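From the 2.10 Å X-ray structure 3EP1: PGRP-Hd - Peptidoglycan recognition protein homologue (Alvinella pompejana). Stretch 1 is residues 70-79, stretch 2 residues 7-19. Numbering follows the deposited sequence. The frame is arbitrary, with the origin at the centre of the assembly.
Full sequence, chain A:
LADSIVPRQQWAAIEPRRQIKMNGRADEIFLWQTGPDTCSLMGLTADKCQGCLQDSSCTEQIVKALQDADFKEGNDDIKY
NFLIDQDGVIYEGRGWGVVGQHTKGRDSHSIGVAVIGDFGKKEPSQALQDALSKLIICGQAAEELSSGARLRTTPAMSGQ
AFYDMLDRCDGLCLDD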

# COMPACT_ATOMS: atom_id res chain seq x y z
N ASP A 70 -22.90 15.57 2.54
CA ASP A 70 -22.12 15.92 3.71
C ASP A 70 -21.92 17.42 3.83
O ASP A 70 -21.97 17.97 4.93
CB ASP A 70 -20.78 15.17 3.67
CG ASP A 70 -20.97 13.65 3.79
OD1 ASP A 70 -19.97 12.91 3.77
OD2 ASP A 70 -22.13 13.20 3.89
N PHE A 71 -21.69 18.10 2.71
CA PHE A 71 -21.53 19.55 2.74
C PHE A 71 -22.82 20.17 3.28
O PHE A 71 -22.79 20.97 4.20
CB PHE A 71 -21.26 20.11 1.33
CG PHE A 71 -19.83 19.99 0.88
CD1 PHE A 71 -18.79 20.33 1.74
CD2 PHE A 71 -19.53 19.58 -0.41
CE1 PHE A 71 -17.46 20.28 1.31
CE2 PHE A 71 -18.21 19.52 -0.84
CZ PHE A 71 -17.18 19.88 0.02
N LYS A 72 -23.96 19.77 2.71
CA LYS A 72 -25.26 20.29 3.14
C LYS A 72 -25.48 20.21 4.64
O LYS A 72 -26.10 21.10 5.22
CB LYS A 72 -26.39 19.54 2.44
CG LYS A 72 -26.60 19.90 0.99
CD LYS A 72 -27.87 19.23 0.47
CE LYS A 72 -27.73 17.70 0.39
NZ LYS A 72 -27.06 17.22 -0.87
N GLU A 73 -24.98 19.15 5.26
CA GLU A 73 -25.14 18.98 6.70
C GLU A 73 -24.13 19.77 7.52
O GLU A 73 -24.16 19.72 8.75
CB GLU A 73 -25.05 17.50 7.06
CG GLU A 73 -26.17 16.66 6.50
CD GLU A 73 -26.00 15.19 6.82
OE1 GLU A 73 -25.88 14.86 8.02
OE2 GLU A 73 -25.97 14.37 5.87
N GLY A 74 -23.24 20.49 6.85
CA GLY A 74 -22.25 21.28 7.57
C GLY A 74 -20.85 20.71 7.74
O GLY A 74 -20.01 21.33 8.39
N ASN A 75 -20.59 19.54 7.16
CA ASN A 75 -19.26 18.94 7.27
C ASN A 75 -18.25 19.66 6.37
O ASN A 75 -18.63 20.30 5.38
CB ASN A 75 -19.30 17.45 6.91
CG ASN A 75 -20.11 16.63 7.91
OD1 ASN A 75 -19.83 16.64 9.10
ND2 ASN A 75 -21.12 15.93 7.42
N ASP A 76 -16.97 19.56 6.72
CA ASP A 76 -15.90 20.19 5.96
C ASP A 76 -15.63 19.50 4.62
O ASP A 76 -14.88 20.03 3.80
CB ASP A 76 -14.59 20.19 6.75
CG ASP A 76 -14.65 21.04 8.00
OD1 ASP A 76 -15.43 22.01 8.02
OD2 ASP A 76 -13.90 20.74 8.96
N ASP A 77 -16.21 18.32 4.42
CA ASP A 77 -15.98 17.53 3.21
C ASP A 77 -16.69 16.20 3.40
O ASP A 77 -17.34 15.98 4.42
CB ASP A 77 -14.47 17.32 3.04
CG ASP A 77 -14.10 16.60 1.75
OD1 ASP A 77 -14.90 16.58 0.80
OD2 ASP A 77 -12.98 16.06 1.70
N ILE A 78 -16.60 15.32 2.41
CA ILE A 78 -17.22 14.00 2.52
C ILE A 78 -16.68 13.45 3.86
O ILE A 78 -15.52 13.67 4.19
CB ILE A 78 -16.83 13.11 1.29
CG1 ILE A 78 -17.69 11.85 1.25
CG2 ILE A 78 -15.34 12.78 1.31
CD1 ILE A 78 -17.53 11.06 -0.03
N LYS A 79 -17.54 12.78 4.62
CA LYS A 79 -17.20 12.25 5.96
C LYS A 79 -16.08 11.23 6.12
O LYS A 79 -15.40 11.21 7.15
CB LYS A 79 -18.44 11.63 6.60
CG LYS A 79 -19.60 12.56 6.81
CD LYS A 79 -20.78 11.80 7.40
CE LYS A 79 -22.01 12.68 7.50
NZ LYS A 79 -23.21 11.88 7.84
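Stretch 2 7-19: PRQQWAAIEPRRQ

Stretch 2 starts with a short 3-10 segment, residues 8-10, and continues as loop. Its second half, from Ile14 to Arg18, is largely extended, except at Arg17, which has helical phi/psi, and passes along the turn that ends the helix of stretch 1. The closest CA pairs are Asp76 CA with Arg17 CA at 4.9 Å and Asp77 CA with Pro16 CA at 5.0 Å. Residue numbers rise in one stretch as they fall in the other, so the two chains run in opposite senses here. One backbone hydrogen bond joins them, Arg17 N to Asp76 O, 2.8 Å.

The helix ends in a Schellman motif. Gly74 takes positive phi (99°), where a CB would be jammed against the preceding carbonyl O. Gly74 N bonds back to Phe71 O at 2.7 Å, and Asn75 N to Asp70 O at 3.1 Å.

Arg17 reaches the carbonyls of this turn. Its CA-to-CB bond points toward stretch 1, and its chain is m at chi1 and t at chi2 and chi3. This long reach carries Arg17 NH1 to Phe71 O at 3.2 Å, a hydrogen bond, and to Asn75 O at 2.9 Å, a weak one because the angle is poor. Phe71 CD1 lies over one face of the Arg17 guanidinium, 4.1 Å from Arg17 CZ.

Phe71 has chi1 m, and its CA-to-CB bond points sideways. The ring points its far end at stretch 2: Phe71 CZ is 3.8 Å from Glu15 O, and Phe71 CE2 is 4.1 Å from Ile14 CB. The latter is an apolar contact.

Asp77 is buried, with chi1 t and its CA-to-CB bond toward stretch 2. Its carboxylate forms a salt bridge with Arg8, and Asp77 OD2 accepts a hydrogen bond from Arg8 NH1 at 2.8 Å. Bonds from Arg8 NH2 to Asp77 OD1 and OD2, both 3.3 Å, are weak. Arg8 turns to p at chi3 after m and t. Arg8 NH2 also makes a weak bond to Ile14 O, 2.9 Å, tying the 3-10 segment to Ile14 further along the same stretch. Asp77 OD1 further accepts a weak bond from Ile78 N at 2.7 Å.

Asp76 has chi1 m. Its CA-to-CB bond points sideways, but the carboxylate comes nearer to stretch 2. Asp76 OD1 lies over one face of the Arg18 guanidinium, 3.2 Å from Arg18 NE. This salt bridge rests on charge alone, as no N-H points at the oxygen.

Ile78 is extended, with both chi angles t. Ile78 CD1 reaches Trp11 CH2 at 4.3 Å. Trp11, chi1 p, points its CA-to-CB bond toward stretch 1.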

# COMPACT_ATOMS: atom_id res chain seq x y z
N PRO A 7 -8.53 8.59 -7.04
CA PRO A 7 -8.32 9.92 -6.47
C PRO A 7 -9.57 10.80 -6.50
O PRO A 7 -10.48 10.57 -7.30
CB PRO A 7 -7.20 10.48 -7.34
CG PRO A 7 -7.56 9.93 -8.69
CD PRO A 7 -7.91 8.49 -8.37
N ARG A 8 -9.59 11.80 -5.62
CA ARG A 8 -10.71 12.74 -5.50
C ARG A 8 -11.14 13.29 -6.84
O ARG A 8 -12.33 13.31 -7.17
CB ARG A 8 -10.33 13.92 -4.60
CG ARG A 8 -10.09 13.59 -3.14
CD ARG A 8 -9.62 14.82 -2.38
NE ARG A 8 -10.64 15.86 -2.30
CZ ARG A 8 -11.65 15.85 -1.44
NH1 ARG A 8 -11.78 14.85 -0.57
NH2 ARG A 8 -12.54 16.84 -1.43
N GLN A 9 -10.18 13.76 -7.62
CA GLN A 9 -10.48 14.34 -8.92
C GLN A 9 -11.13 13.38 -9.92
O GLN A 9 -11.79 13.82 -10.85
CB GLN A 9 -9.23 14.96 -9.54
CG GLN A 9 -9.49 15.53 -10.91
CD GLN A 9 -8.50 16.60 -11.34
OE1 GLN A 9 -8.70 17.26 -12.36
NE2 GLN A 9 -7.43 16.78 -10.57
N GLN A 10 -10.95 12.07 -9.73
CA GLN A 10 -11.54 11.12 -10.67
C GLN A 10 -13.05 11.06 -10.46
O GLN A 10 -13.78 10.70 -11.38
CB GLN A 10 -10.91 9.73 -10.51
CG GLN A 10 -10.86 8.91 -11.81
CD GLN A 10 -9.65 7.98 -11.89
OE1 GLN A 10 -8.50 8.42 -11.86
NE2 GLN A 10 -9.91 6.68 -12.00
N TRP A 11 -13.53 11.39 -9.26
CA TRP A 11 -14.97 11.40 -9.06
C TRP A 11 -15.51 12.82 -8.99
O TRP A 11 -16.61 13.05 -8.49
CB TRP A 11 -15.41 10.58 -7.82
CG TRP A 11 -14.73 10.87 -6.50
CD1 TRP A 11 -13.58 10.29 -6.03
CD2 TRP A 11 -15.19 11.74 -5.47
NE1 TRP A 11 -13.30 10.74 -4.77
CE2 TRP A 11 -14.27 11.64 -4.39
CE3 TRP A 11 -16.28 12.61 -5.34
CZ2 TRP A 11 -14.41 12.37 -3.21
CZ3 TRP A 11 -16.43 13.33 -4.16
CH2 TRP A 11 -15.50 13.20 -3.11
N ALA A 12 -14.74 13.77 -9.52
CA ALA A 12 -15.09 15.20 -9.56
C ALA A 12 -15.34 15.83 -8.20
O ALA A 12 -16.30 16.57 -8.03
CB ALA A 12 -16.30 15.41 -10.45
N ALA A 13 -14.47 15.54 -7.24
CA ALA A 13 -14.64 16.08 -5.90
C ALA A 13 -14.40 17.59 -5.84
O ALA A 13 -13.55 18.12 -6.54
CB ALA A 13 -13.70 15.36 -4.93
N ILE A 14 -15.17 18.27 -4.99
CA ILE A 14 -15.00 19.70 -4.78
C ILE A 14 -14.01 19.80 -3.62
O ILE A 14 -14.03 18.97 -2.71
CB ILE A 14 -16.33 20.37 -4.38
CG1 ILE A 14 -17.32 20.30 -5.55
CG2 ILE A 14 -16.10 21.81 -3.96
CD1 ILE A 14 -18.68 20.86 -5.23
N GLU A 15 -13.13 20.80 -3.63
CA GLU A 15 -12.15 20.94 -2.57
C GLU A 15 -12.82 21.04 -1.20
O GLU A 15 -13.95 21.48 -1.07
CB GLU A 15 -11.26 22.16 -2.80
CG GLU A 15 -11.99 23.48 -2.70
CD GLU A 15 -11.07 24.67 -2.86
OE1 GLU A 15 -11.56 25.81 -2.75
OE2 GLU A 15 -9.85 24.47 -3.10
N PRO A 16 -12.11 20.61 -0.15
CA PRO A 16 -12.64 20.65 1.21
C PRO A 16 -12.82 22.10 1.68
O PRO A 16 -12.08 22.98 1.25
CB PRO A 16 -11.55 19.95 2.04
CG PRO A 16 -10.72 19.21 1.02
CD PRO A 16 -10.71 20.14 -0.15
N ARG A 17 -13.80 22.34 2.54
CA ARG A 17 -13.98 23.68 3.06
C ARG A 17 -12.71 24.00 3.82
O ARG A 17 -12.11 25.07 3.65
CB ARG A 17 -15.18 23.73 4.00
CG ARG A 17 -16.49 23.76 3.28
CD ARG A 17 -17.65 23.71 4.25
NE ARG A 17 -18.90 24.05 3.57
CZ ARG A 17 -20.09 23.56 3.88
NH1 ARG A 17 -20.20 22.69 4.88
NH2 ARG A 17 -21.16 23.93 3.20
N ARG A 18 -12.29 23.05 4.66
CA ARG A 18 -11.08 23.15 5.46
C ARG A 18 -10.49 21.75 5.62
O ARG A 18 -11.22 20.76 5.69
CB ARG A 18 -11.40 23.75 6.84
CG ARG A 18 -12.35 22.90 7.67
CD ARG A 18 -13.13 23.72 8.73
NE ARG A 18 -13.90 24.80 8.12
CZ ARG A 18 -15.04 25.30 8.61
NH1 ARG A 18 -15.55 24.81 9.74
NH2 ARG A 18 -15.66 26.29 7.97
N GLN A 19 -9.17 21.66 5.65
CA GLN A 19 -8.49 20.38 5.78
C GLN A 19 -7.65 20.35 7.05
O GLN A 19 -6.67 21.08 7.17
CB GLN A 19 -7.61 20.14 4.56
CG GLN A 19 -6.74 18.91 4.65
CD GLN A 19 -5.91 18.69 3.40
OE1 GLN A 19 -6.44 18.51 2.31
NE2 GLN A 19 -4.58 18.70 3.56